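Local atomic coordinates of glycoside hydrolase family 61 (PDB entry 5O2X), a protein that probably cleaves cellulose or related polysaccharides oxidatively, as a copper-dependent lytic polysaccharide monooxygenase of auxiliary activity family 9. Residues I208-T212 with S213-Y217; E102-D105 with K106-E110; P23-S26 with N27-V31; G42-S45 with P46-Q50. All coordinates share one frame; numbering follows the deposited sequence.

Interaction 1: I208-T212 with S213-Y217; sequences INIYT and SPLNY. With MAN (alpha-D-mannopyranose), chain G; MAN (alpha-D-mannopyranose), chain H.
Ile208 holds CG1 opposite its backbone N (chi1 -177°) and keeps the chain straight to CD1 (chi2 175°), which carries that methyl to the rim of the Tyr217 ring. It arrives in the ring plane, 3.4 Å from Tyr217 CD1, the two side chains crossing at about a right angle. The phenol end of Tyr217 bonds to Gly205 O, and Trp128 meets the ring edge-to-face. Leu215 points into the bend and splits its methyls: CD1 lies 3.7 Å from Asn209 O, while CD2 packs 4.1 Å from Ile210 CB. The loop, between strands 193-194 and 241-243, passes through an Asx turn, Tyr211 N donating to Asn209 OD1 from above its carbonyl plane over 2.9 Å, an inverse gamma turn centred on Tyr211 whose closing bond, Thr212 N to Ile210 O, is weak, and a cis peptide before Pro214. With an alanine in place of Leu215 both methyls go, and a gap would probably open over Asn209 O and beside Ile210 CB. Thr212 OG1 and Ser213 OG are each joined covalently to C1 of a mannose. The mannose on Thr212 reaches forward along the chain, its O4 donating to Pro214 O at 2.7 Å.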
loop_
_atom_site.group_PDB
_atom_site.type_symbol
_atom_site.label_atom_id
_atom_site.label_comp_id
_atom_site.label_asym_id
_atom_site.label_seq_id
_atom_site.Cartn_x
_atom_site.Cartn_y
_atom_site.Cartn_z
ATOM N N ILE A 208 -12.477 4.785 15.875
ATOM C CA ILE A 208 -11.556 4.837 16.978
ATOM C C ILE A 208 -11.188 6.272 17.281
ATOM O O ILE A 208 -10.841 7.024 16.361
ATOM C CB ILE A 208 -10.303 3.993 16.691
ATOM C CG1 ILE A 208 -9.378 4.028 17.923
ATOM C CG2 ILE A 208 -9.593 4.417 15.410
ATOM C CD1 ILE A 208 -8.179 3.167 17.831
ATOM N N ASN A 209 -11.167 6.600 18.567
ATOM C CA ASN A 209 -10.646 7.869 19.046
ATOM C C ASN A 209 -9.218 7.657 19.486
ATOM O O ASN A 209 -8.969 6.940 20.468
ATOM C CB ASN A 209 -11.501 8.343 20.224
ATOM C CG ASN A 209 -11.059 9.663 20.738
ATOM O OD1 ASN A 209 -10.256 10.368 20.076
ATOM N ND2 ASN A 209 -11.585 10.060 21.887
ATOM N N ILE A 210 -8.267 8.253 18.764
ATOM C CA ILE A 210 -6.863 8.137 19.153
ATOM C C ILE A 210 -6.459 9.226 20.182
ATOM O O ILE A 210 -5.365 9.175 20.704
ATOM C CB ILE A 210 -5.930 8.176 17.926
ATOM C CG1 ILE A 210 -5.875 9.556 17.276
ATOM C CG2 ILE A 210 -6.290 7.059 16.957
ATOM C CD1 ILE A 210 -4.872 9.665 16.152
ATOM N N TYR A 211 -7.385 10.157 20.477
ATOM C CA TYR A 211 -7.109 11.301 21.375
ATOM C C TYR A 211 -7.530 10.969 22.798
ATOM O O TYR A 211 -8.323 11.653 23.443
ATOM C CB TYR A 211 -7.711 12.596 20.812
ATOM C CG TYR A 211 -7.123 12.869 19.442
ATOM C CD1 TYR A 211 -5.840 13.323 19.292
ATOM C CD2 TYR A 211 -7.849 12.634 18.286
ATOM C CE1 TYR A 211 -5.280 13.556 18.037
ATOM C CE2 TYR A 211 -7.315 12.856 17.031
ATOM C CZ TYR A 211 -6.030 13.279 16.890
ATOM O OH TYR A 211 -5.481 13.475 15.639
ATOM N N THR A 212 -6.974 9.865 23.265
ATOM C CA THR A 212 -7.242 9.318 24.573
ATOM C C THR A 212 -5.991 8.557 24.961
ATOM O O THR A 212 -5.218 8.106 24.123
ATOM C CB THR A 212 -8.477 8.436 24.563
ATOM O OG1 THR A 212 -8.643 7.903 25.888
ATOM C CG2 THR A 212 -8.388 7.343 23.552
ATOM N N SER A 213 -5.767 8.397 26.279
ATOM C CA SER A 213 -4.601 7.638 26.748
ATOM C C SER A 213 -4.987 7.051 28.122
ATOM O O SER A 213 -5.569 7.742 28.934
ATOM C CB SER A 213 -3.432 8.532 26.902
ATOM O OG SER A 213 -2.308 7.706 27.148
ATOM N N PRO A 214 -4.669 5.764 28.374
ATOM C CA PRO A 214 -3.944 4.840 27.532
ATOM C C PRO A 214 -4.748 4.397 26.292
ATOM O O PRO A 214 -5.959 4.574 26.243
ATOM C CB PRO A 214 -3.642 3.643 28.449
ATOM C CG PRO A 214 -4.646 3.727 29.496
ATOM C CD PRO A 214 -4.975 5.175 29.684
ATOM N N LEU A 215 -4.066 3.866 25.302
ATOM C CA LEU A 215 -4.651 3.550 24.025
ATOM C C LEU A 215 -4.052 2.245 23.528
ATOM O O LEU A 215 -2.850 2.037 23.561
ATOM C CB LEU A 215 -4.338 4.650 23.022
ATOM C CG LEU A 215 -4.910 4.508 21.613
ATOM C CD1 LEU A 215 -6.394 4.481 21.585
ATOM C CD2 LEU A 215 -4.362 5.609 20.720
ATOM N N ASN A 216 -4.910 1.379 22.995
ATOM C CA ASN A 216 -4.513 0.198 22.266
ATOM C C ASN A 216 -5.079 0.263 20.839
ATOM O O ASN A 216 -6.024 1.017 20.575
ATOM C CB ASN A 216 -4.991 -1.070 22.922
ATOM C CG ASN A 216 -4.340 -1.332 24.260
ATOM O OD1 ASN A 216 -5.008 -1.727 25.214
ATOM N ND2 ASN A 216 -3.025 -1.220 24.306
ATOM N N TYR A 217 -4.490 -0.524 19.928
ATOM C CA TYR A 217 -4.879 -0.441 18.515
ATOM C C TYR A 217 -4.832 -1.767 17.813
ATOM O O TYR A 217 -3.770 -2.376 17.781
ATOM C CB TYR A 217 -4.027 0.553 17.755
ATOM C CG TYR A 217 -4.538 0.796 16.358
ATOM C CD1 TYR A 217 -5.696 1.505 16.181
ATOM C CD2 TYR A 217 -3.906 0.287 15.252
ATOM C CE1 TYR A 217 -6.207 1.724 14.923
ATOM C CE2 TYR A 217 -4.406 0.506 13.972
ATOM C CZ TYR A 217 -5.574 1.221 13.816
ATOM O OH TYR A 217 -6.064 1.392 12.558
HETATM C C1 MAN G . -9.947 7.449 26.213
HETATM C C2 MAN G . -9.992 7.412 27.763
HETATM C C3 MAN G . -8.926 6.429 28.277
HETATM C C4 MAN G . -9.085 5.056 27.632
HETATM C C5 MAN G . -9.147 5.173 26.111
HETATM C C6 MAN G . -9.603 3.866 25.486
HETATM O O2 MAN G . -11.269 6.990 28.194
HETATM O O3 MAN G . -9.002 6.280 29.697
HETATM O O4 MAN G . -7.984 4.206 28.026
HETATM O O5 MAN G . -10.150 6.121 25.723
HETATM O O6 MAN G . -9.035 3.762 24.181
HETATM C C1 MAN H . -1.124 8.445 27.387
HETATM C C2 MAN H . 0.004 7.381 27.420
HETATM C C3 MAN H . -0.182 6.412 28.583
HETATM C C4 MAN H . -0.421 7.162 29.876
HETATM C C5 MAN H . -1.588 8.111 29.722
HETATM C C6 MAN H . -1.879 8.800 31.051
HETATM O O2 MAN H . 1.209 8.089 27.541
HETATM O O3 MAN H . 0.956 5.567 28.821
HETATM O O4 MAN H . -0.700 6.212 30.907
HETATM O O5 MAN H . -1.279 9.050 28.690
HETATM O O6 MAN H . -2.242 7.800 32.000
#

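Interaction 2: E102-D105 with K106-E110; sequences ETVD and KTTLE
Asp105 does most of the accepting here, with two oxygens that each take two donors from the threonines that follow. Its carboxylate atom OD1 receives the hydroxyl OG1 of Thr107 at 2.7 Å and the backbone N of the same residue at 3.0 Å. Both donors come from the same face of the carboxylate, well above its plane, so they hold the group against rotation about its last bond. The reach depends on CG standing opposite the backbone N (chi1 177°), which brings the carboxylate up to the start of the next turn. These two donors to OD1 would probably favour the charged form of the acid. The main-chain oxygen of Asp105 is gripped differently. Thr108 OG1 meets it in the carbonyl plane at 2.7 Å, whereas Thr108 N comes from above that plane at 3.0 Å. Lys106 N donates to a water 2.9 Å away, and Lys106 NZ is taken up by the carbonyl of Ala60. Val104 O accepts from Asn62 ND2. Val104 CG2 also touches Leu109 CD2 at 3.9 Å, the buried leucine turning back toward the valine. The pattern is that of an Asx turn at Asp105 superimposed on a type I beta turn, which opens the short 3-10 segment 106-108 and is continued by Leu109 N bonding to Lys106 O at 3.3 Å, in the loop that joins strands 90-96 and 110-121.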
loop_
_atom_site.group_PDB
_atom_site.type_symbol
_atom_site.label_atom_id
_atom_site.label_comp_id
_atom_site.label_asym_id
_atom_site.label_seq_id
_atom_site.Cartn_x
_atom_site.Cartn_y
_atom_site.Cartn_z
ATOM N N GLU A 102 -1.565 -6.733 -15.737
ATOM C CA GLU A 102 -2.030 -5.672 -16.602
ATOM C C GLU A 102 -3.477 -5.836 -17.030
ATOM O O GLU A 102 -4.095 -4.854 -17.431
ATOM C CB GLU A 102 -1.117 -5.579 -17.833
ATOM C CG GLU A 102 0.306 -5.114 -17.526
ATOM C CD GLU A 102 1.299 -6.113 -16.971
ATOM O OE1 GLU A 102 0.940 -7.296 -16.764
ATOM O OE2 GLU A 102 2.457 -5.698 -16.771
ATOM N N THR A 103 -4.008 -7.056 -16.953
ATOM C CA THR A 103 -5.370 -7.281 -17.415
ATOM C C THR A 103 -6.207 -8.006 -16.364
ATOM O O THR A 103 -7.341 -8.336 -16.645
ATOM C CB THR A 103 -5.419 -8.031 -18.745
ATOM O OG1 THR A 103 -4.641 -9.198 -18.554
ATOM C CG2 THR A 103 -4.876 -7.185 -19.848
ATOM N N VAL A 104 -5.719 -8.191 -15.144
ATOM C CA VAL A 104 -6.537 -8.838 -14.127
ATOM C C VAL A 104 -7.739 -7.971 -13.765
ATOM O O VAL A 104 -7.651 -6.745 -13.716
ATOM C CB VAL A 104 -5.708 -9.126 -12.842
ATOM C CG1 VAL A 104 -5.276 -7.875 -12.088
ATOM C CG2 VAL A 104 -6.388 -10.114 -11.918
ATOM N N ASP A 105 -8.864 -8.601 -13.446
ATOM C CA ASP A 105 -10.024 -7.882 -12.930
ATOM C C ASP A 105 -9.747 -7.622 -11.444
ATOM O O ASP A 105 -9.711 -8.547 -10.634
ATOM C CB ASP A 105 -11.239 -8.767 -13.147
ATOM C CG ASP A 105 -12.538 -8.194 -12.601
ATOM O OD1 ASP A 105 -12.498 -7.203 -11.860
ATOM O OD2 ASP A 105 -13.605 -8.777 -12.936
ATOM N N LYS A 106 -9.616 -6.345 -11.081
ATOM C CA LYS A 106 -9.280 -6.028 -9.682
ATOM C C LYS A 106 -10.268 -6.551 -8.691
ATOM O O LYS A 106 -9.908 -6.732 -7.518
ATOM C CB LYS A 106 -9.118 -4.503 -9.516
ATOM C CG LYS A 106 -10.403 -3.705 -9.628
ATOM C CD LYS A 106 -10.149 -2.198 -9.500
ATOM C CE LYS A 106 -11.436 -1.409 -9.523
ATOM N NZ LYS A 106 -11.183 0.063 -9.438
ATOM N N THR A 107 -11.529 -6.754 -9.101
ATOM C CA THR A 107 -12.558 -7.220 -8.168
ATOM C C THR A 107 -12.414 -8.685 -7.776
ATOM O O THR A 107 -13.114 -9.169 -6.881
ATOM C CB THR A 107 -13.965 -6.987 -8.731
ATOM O OG1 THR A 107 -14.207 -7.856 -9.837
ATOM C CG2 THR A 107 -14.221 -5.567 -9.081
ATOM N N THR A 108 -11.464 -9.384 -8.396
ATOM C CA THR A 108 -11.165 -10.778 -8.133
ATOM C C THR A 108 -9.928 -10.951 -7.254
ATOM O O THR A 108 -9.623 -12.083 -6.833
ATOM C CB THR A 108 -10.961 -11.590 -9.446
ATOM O OG1 THR A 108 -9.747 -11.230 -10.072
ATOM C CG2 THR A 108 -12.143 -11.465 -10.378
ATOM N N LEU A 109 -9.183 -9.885 -7.011
ATOM C CA LEU A 109 -7.905 -10.007 -6.311
ATOM C C LEU A 109 -8.148 -10.367 -4.852
ATOM O O LEU A 109 -8.964 -9.742 -4.159
ATOM C CB LEU A 109 -7.131 -8.687 -6.394
ATOM C CG LEU A 109 -6.618 -8.313 -7.780
ATOM C CD1 LEU A 109 -6.133 -6.881 -7.790
ATOM C CD2 LEU A 109 -5.501 -9.254 -8.211
ATOM N N GLU A 110 -7.397 -11.368 -4.370
ATOM C CA GLU A 110 -7.510 -11.819 -2.991
ATOM C C GLU A 110 -6.190 -11.500 -2.279
ATOM O O GLU A 110 -5.143 -12.133 -2.505
ATOM C CB GLU A 110 -7.871 -13.296 -2.946
ATOM C CG GLU A 110 -9.256 -13.554 -3.532
ATOM C CD GLU A 110 -9.610 -14.997 -3.630
ATOM O OE1 GLU A 110 -8.865 -15.844 -3.117
ATOM O OE2 GLU A 110 -10.657 -15.285 -4.247
HETATM O O HOH W 1 -9.229 -4.125 -12.873
#

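Interaction 3: P23-S26 with N27-V31; sequences PYES and NPPIV
Glu25 reaches across a tight bend to lay its carboxylate beside Pro28 and Pro29, in the long surface loop between strand 12-15 and helix 53-56. The bend follows the end of a short 3-10 segment, and the chain beyond it, through the two prolines to Ile30, runs in polyproline II-like conformation. Ser26 turns the chain with helical backbone angles (phi -64°, psi -41°), and Asn27 leaves the bend in an extended conformation, its bond from CA to CB pointing away from the 23-26 arm. Pro28 comes next. Its ring tucks in under the corner, with CD 3.7 Å from Ser26 C, while its CA and CB face the glutamate. Pro29 then presents CD to the same carboxylate oxygen and settles against Phe22 and Gln15, its side chain about 4 Å from a bound mannose at the nearest atoms. Ile30 turns to Lys64, and Val31, buried, touches Gln15 of strand 12-15. What joins the two arms of the bend is therefore van der Waals packing and close C-H to oxygen approaches. The glutamate chain, extended beyond CG (chi2 -180°), sets Glu25 OE1 between the two prolines, 3.3 Å from Pro28 CA and 3.6 Å from Pro29 CD.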
loop_
_atom_site.group_PDB
_atom_site.type_symbol
_atom_site.label_atom_id
_atom_site.label_comp_id
_atom_site.label_asym_id
_atom_site.label_seq_id
_atom_site.Cartn_x
_atom_site.Cartn_y
_atom_site.Cartn_z
ATOM N N PRO A 23 -3.068 12.827 -15.186
ATOM C CA PRO A 23 -4.382 13.054 -15.774
ATOM C C PRO A 23 -4.394 14.280 -16.673
ATOM O O PRO A 23 -5.286 14.414 -17.526
ATOM C CB PRO A 23 -5.283 13.239 -14.557
ATOM C CG PRO A 23 -4.603 12.468 -13.467
ATOM C CD PRO A 23 -3.153 12.695 -13.725
ATOM N N TYR A 24 -3.450 15.197 -16.469
ATOM C CA TYR A 24 -3.393 16.432 -17.245
ATOM C C TYR A 24 -2.630 16.276 -18.552
ATOM O O TYR A 24 -2.617 17.192 -19.383
ATOM C CB TYR A 24 -2.783 17.554 -16.413
ATOM C CG TYR A 24 -3.519 17.763 -15.124
ATOM C CD1 TYR A 24 -4.777 18.336 -15.111
ATOM C CD2 TYR A 24 -2.946 17.435 -13.884
ATOM C CE1 TYR A 24 -5.453 18.579 -13.926
ATOM C CE2 TYR A 24 -3.603 17.652 -12.692
ATOM C CZ TYR A 24 -4.858 18.221 -12.697
ATOM O OH TYR A 24 -5.506 18.519 -11.525
ATOM N N GLU A 25 -1.913 15.158 -18.725
ATOM C CA GLU A 25 -1.091 14.916 -19.901
ATOM C C GLU A 25 -1.899 14.299 -21.009
ATOM O O GLU A 25 -2.831 13.559 -20.752
ATOM C CB GLU A 25 0.032 13.919 -19.570
ATOM C CG GLU A 25 0.988 14.385 -18.495
ATOM C CD GLU A 25 2.109 13.413 -18.159
ATOM O OE1 GLU A 25 2.421 12.549 -18.940
ATOM O OE2 GLU A 25 2.667 13.554 -17.069
ATOM N N SER A 26 -1.521 14.595 -22.255
ATOM C CA SER A 26 -2.103 13.952 -23.422
ATOM C C SER A 26 -1.815 12.454 -23.489
ATOM O O SER A 26 -2.691 11.666 -23.879
ATOM C CB SER A 26 -1.599 14.581 -24.736
ATOM O OG SER A 26 -1.656 16.005 -24.706
ATOM N N ASN A 27 -0.592 12.096 -23.149
ATOM C CA ASN A 27 -0.115 10.749 -23.340
ATOM C C ASN A 27 0.740 10.336 -22.161
ATOM O O ASN A 27 1.964 10.269 -22.251
ATOM C CB ASN A 27 0.676 10.686 -24.611
ATOM C CG ASN A 27 1.023 9.258 -24.983
ATOM O OD1 ASN A 27 0.287 8.325 -24.636
ATOM N ND2 ASN A 27 2.133 9.073 -25.662
ATOM N N PRO A 28 0.110 10.053 -21.015
ATOM C CA PRO A 28 0.896 9.728 -19.838
ATOM C C PRO A 28 1.658 8.406 -20.059
ATOM O O PRO A 28 1.200 7.530 -20.803
ATOM C CB PRO A 28 -0.126 9.618 -18.738
ATOM C CG PRO A 28 -1.382 9.294 -19.445
ATOM C CD PRO A 28 -1.322 10.031 -20.751
ATOM N N PRO A 29 2.780 8.241 -19.385
ATOM C CA PRO A 29 3.581 7.034 -19.575
ATOM C C PRO A 29 2.951 5.804 -18.949
ATOM O O PRO A 29 2.202 5.884 -17.990
ATOM C CB PRO A 29 4.904 7.379 -18.899
ATOM C CG PRO A 29 4.488 8.317 -17.819
ATOM C CD PRO A 29 3.403 9.149 -18.406
ATOM N N ILE A 30 3.372 4.646 -19.469
ATOM C CA ILE A 30 3.070 3.360 -18.853
ATOM C C ILE A 30 3.986 3.204 -17.646
ATOM O O ILE A 30 5.222 3.274 -17.775
ATOM C CB ILE A 30 3.258 2.237 -19.857
ATOM C CG1 ILE A 30 2.265 2.381 -21.007
ATOM C CG2 ILE A 30 3.124 0.891 -19.136
ATOM C CD1 ILE A 30 2.523 1.431 -22.150
ATOM N N VAL A 31 3.374 2.942 -16.493
ATOM C CA VAL A 31 4.105 2.854 -15.224
ATOM C C VAL A 31 3.609 1.655 -14.435
ATOM O O VAL A 31 2.614 1.015 -14.798
ATOM C CB VAL A 31 3.971 4.147 -14.392
ATOM C CG1 VAL A 31 4.674 5.304 -15.074
ATOM C CG2 VAL A 31 2.526 4.497 -14.106
#

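Interaction 4: G42-S45 with P46-Q50; sequences GFVS and PDAYQ. With MAN (alpha-D-mannopyranose), chain E.
Val44 and Ala48 pack methyl to methyl across one short turn, Val44 CG1 lying 3.7 Å from Ala48 CB. The valine manages this by holding CG1 opposite its backbone N (chi1 -177°), while Ile54 and His57 border its side chain. Between the two residues the main chain folds tightly: Ala48 N donates to Ser45 O at 2.8 Å, fairly straight but from above the carbonyl plane. Tyr49 N follows with a 3.0 Å bond to Pro46 O. The side chain of Tyr49 folds back beneath this turn. With CG opposite the carbonyl carbon and an unusual ring rotation (chi2 -9°), the ring spreads flat below Pro46 CA, which stands 3.4 Å above the ring plane and over its centre, a CH-pi contact. Ser45 O lies oblique to the ring, 3.5 Å from Tyr49 CD1. The hydroxyl ends on Asn173 OD1, and Ile54 also touches the side chain. A leucine at Tyr49 would probably leave Asn173 without this partner and Pro46 CA without its flat floor. At the exit of the turn, Gln50 O accepts from O6 of a mannose (chain E) at 2.7 Å. The two successive i to i+3 bonds mark the short 3-10 segment 46-47, begun here by the proline, in the loop between strand 12-15 and helix 53-56.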
loop_
_atom_site.group_PDB
_atom_site.type_symbol
_atom_site.label_atom_id
_atom_site.label_comp_id
_atom_site.label_asym_id
_atom_site.label_seq_id
_atom_site.Cartn_x
_atom_site.Cartn_y
_atom_site.Cartn_z
ATOM N N GLY A 42 -6.380 12.670 -2.245
ATOM C CA GLY A 42 -7.282 12.262 -1.184
ATOM C C GLY A 42 -7.410 10.760 -0.974
ATOM O O GLY A 42 -6.492 9.974 -1.275
ATOM N N PHE A 43 -8.535 10.400 -0.363
ATOM C CA PHE A 43 -8.712 9.140 0.317
ATOM C C PHE A 43 -9.995 8.436 -0.131
ATOM O O PHE A 43 -10.864 8.997 -0.775
ATOM C CB PHE A 43 -8.731 9.377 1.843
ATOM C CG PHE A 43 -9.732 10.434 2.271
ATOM C CD1 PHE A 43 -11.074 10.139 2.405
ATOM C CD2 PHE A 43 -9.295 11.741 2.538
ATOM C CE1 PHE A 43 -11.963 11.137 2.770
ATOM C CE2 PHE A 43 -10.195 12.730 2.890
ATOM C CZ PHE A 43 -11.534 12.434 3.012
ATOM N N VAL A 44 -10.084 7.179 0.306
ATOM C CA VAL A 44 -11.302 6.374 0.267
ATOM C C VAL A 44 -11.841 6.275 1.678
ATOM O O VAL A 44 -11.082 5.998 2.621
ATOM C CB VAL A 44 -11.017 4.973 -0.339
ATOM C CG1 VAL A 44 -12.308 4.180 -0.433
ATOM C CG2 VAL A 44 -10.343 5.080 -1.686
ATOM N N SER A 45 -13.134 6.537 1.856
ATOM C CA SER A 45 -13.751 6.541 3.165
ATOM C C SER A 45 -14.417 5.209 3.467
ATOM O O SER A 45 -14.681 4.397 2.571
ATOM C CB SER A 45 -14.837 7.643 3.220
ATOM O OG SER A 45 -14.313 8.925 3.074
ATOM N N PRO A 46 -14.800 4.984 4.743
ATOM C CA PRO A 46 -15.482 3.740 5.111
ATOM C C PRO A 46 -16.770 3.465 4.343
ATOM O O PRO A 46 -17.104 2.299 4.138
ATOM C CB PRO A 46 -15.704 3.892 6.628
ATOM C CG PRO A 46 -14.540 4.728 7.065
ATOM C CD PRO A 46 -14.355 5.734 5.945
ATOM N N ASP A 47 -17.476 4.505 3.913
ATOM C CA ASP A 47 -18.672 4.310 3.123
ATOM C C ASP A 47 -18.377 3.771 1.713
ATOM O O ASP A 47 -19.321 3.460 0.997
ATOM C CB ASP A 47 -19.595 5.544 3.114
ATOM C CG ASP A 47 -19.004 6.764 2.375
ATOM O OD1 ASP A 47 -17.937 6.679 1.812
ATOM O OD2 ASP A 47 -19.575 7.867 2.427
ATOM N N ALA A 48 -17.105 3.571 1.383
ATOM C CA ALA A 48 -16.689 2.924 0.162
ATOM C C ALA A 48 -15.873 1.665 0.407
ATOM O O ALA A 48 -15.316 1.101 -0.541
ATOM C CB ALA A 48 -15.967 3.912 -0.756
ATOM N N TYR A 49 -15.866 1.165 1.633
ATOM C CA TYR A 49 -15.105 -0.055 1.908
ATOM C C TYR A 49 -15.668 -1.291 1.206
ATOM O O TYR A 49 -14.942 -2.265 1.014
ATOM C CB TYR A 49 -15.061 -0.340 3.404
ATOM C CG TYR A 49 -14.117 0.505 4.223
ATOM C CD1 TYR A 49 -13.177 1.379 3.674
ATOM C CD2 TYR A 49 -14.179 0.414 5.611
ATOM C CE1 TYR A 49 -12.302 2.105 4.481
ATOM C CE2 TYR A 49 -13.300 1.120 6.421
ATOM C CZ TYR A 49 -12.341 1.924 5.858
ATOM O OH TYR A 49 -11.485 2.589 6.700
ATOM N N GLN A 50 -16.970 -1.267 0.870
ATOM C CA GLN A 50 -17.592 -2.354 0.154
ATOM C C GLN A 50 -17.772 -2.040 -1.335
ATOM O O GLN A 50 -18.504 -2.725 -2.020
ATOM C CB GLN A 50 -18.884 -2.814 0.844
ATOM C CG GLN A 50 -18.614 -3.839 1.975
ATOM C CD GLN A 50 -17.854 -3.284 3.171
ATOM O OE1 GLN A 50 -18.396 -2.480 3.924
ATOM N NE2 GLN A 50 -16.617 -3.725 3.347
HETATM C C1 MAN E . -16.838 -6.821 -1.746
HETATM C C2 MAN E . -17.005 -8.293 -2.007
HETATM C C3 MAN E . -16.877 -8.525 -3.536
HETATM C C4 MAN E . -17.791 -7.616 -4.367
HETATM C C5 MAN E . -17.650 -6.179 -3.921
HETATM C C6 MAN E . -18.687 -5.242 -4.518
HETATM O O2 MAN E . -18.297 -8.696 -1.592
HETATM O O3 MAN E . -17.108 -9.903 -3.883
HETATM O O4 MAN E . -17.416 -7.665 -5.750
HETATM O O5 MAN E . -17.778 -6.056 -2.482
HETATM O O6 MAN E . -18.342 -3.905 -4.423
#

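Along the chain come interactions 3, 4, 2 and 1, in series, all within the auxiliary activity family 9 range. Interactions 3 and 4 share the long loop between strand 12-15 and helix 53-56, yet their centres lie about 26 Å apart. Interaction 2, in the loop joining strands 90-96 and 110-121, comes within about 7 Å of interaction 3 at the nearest atoms. Interaction 1 sits across the chain's centre from interactions 2 and 3, its centre about 42 Å from that of interaction 3; its Ile210 side chain is about 13 Å from the copper. Round the beta-sheet core, interaction 1 carries two mannoses, interaction 4 is hydrogen-bonded to one, and another lies close to Pro29 of interaction 3.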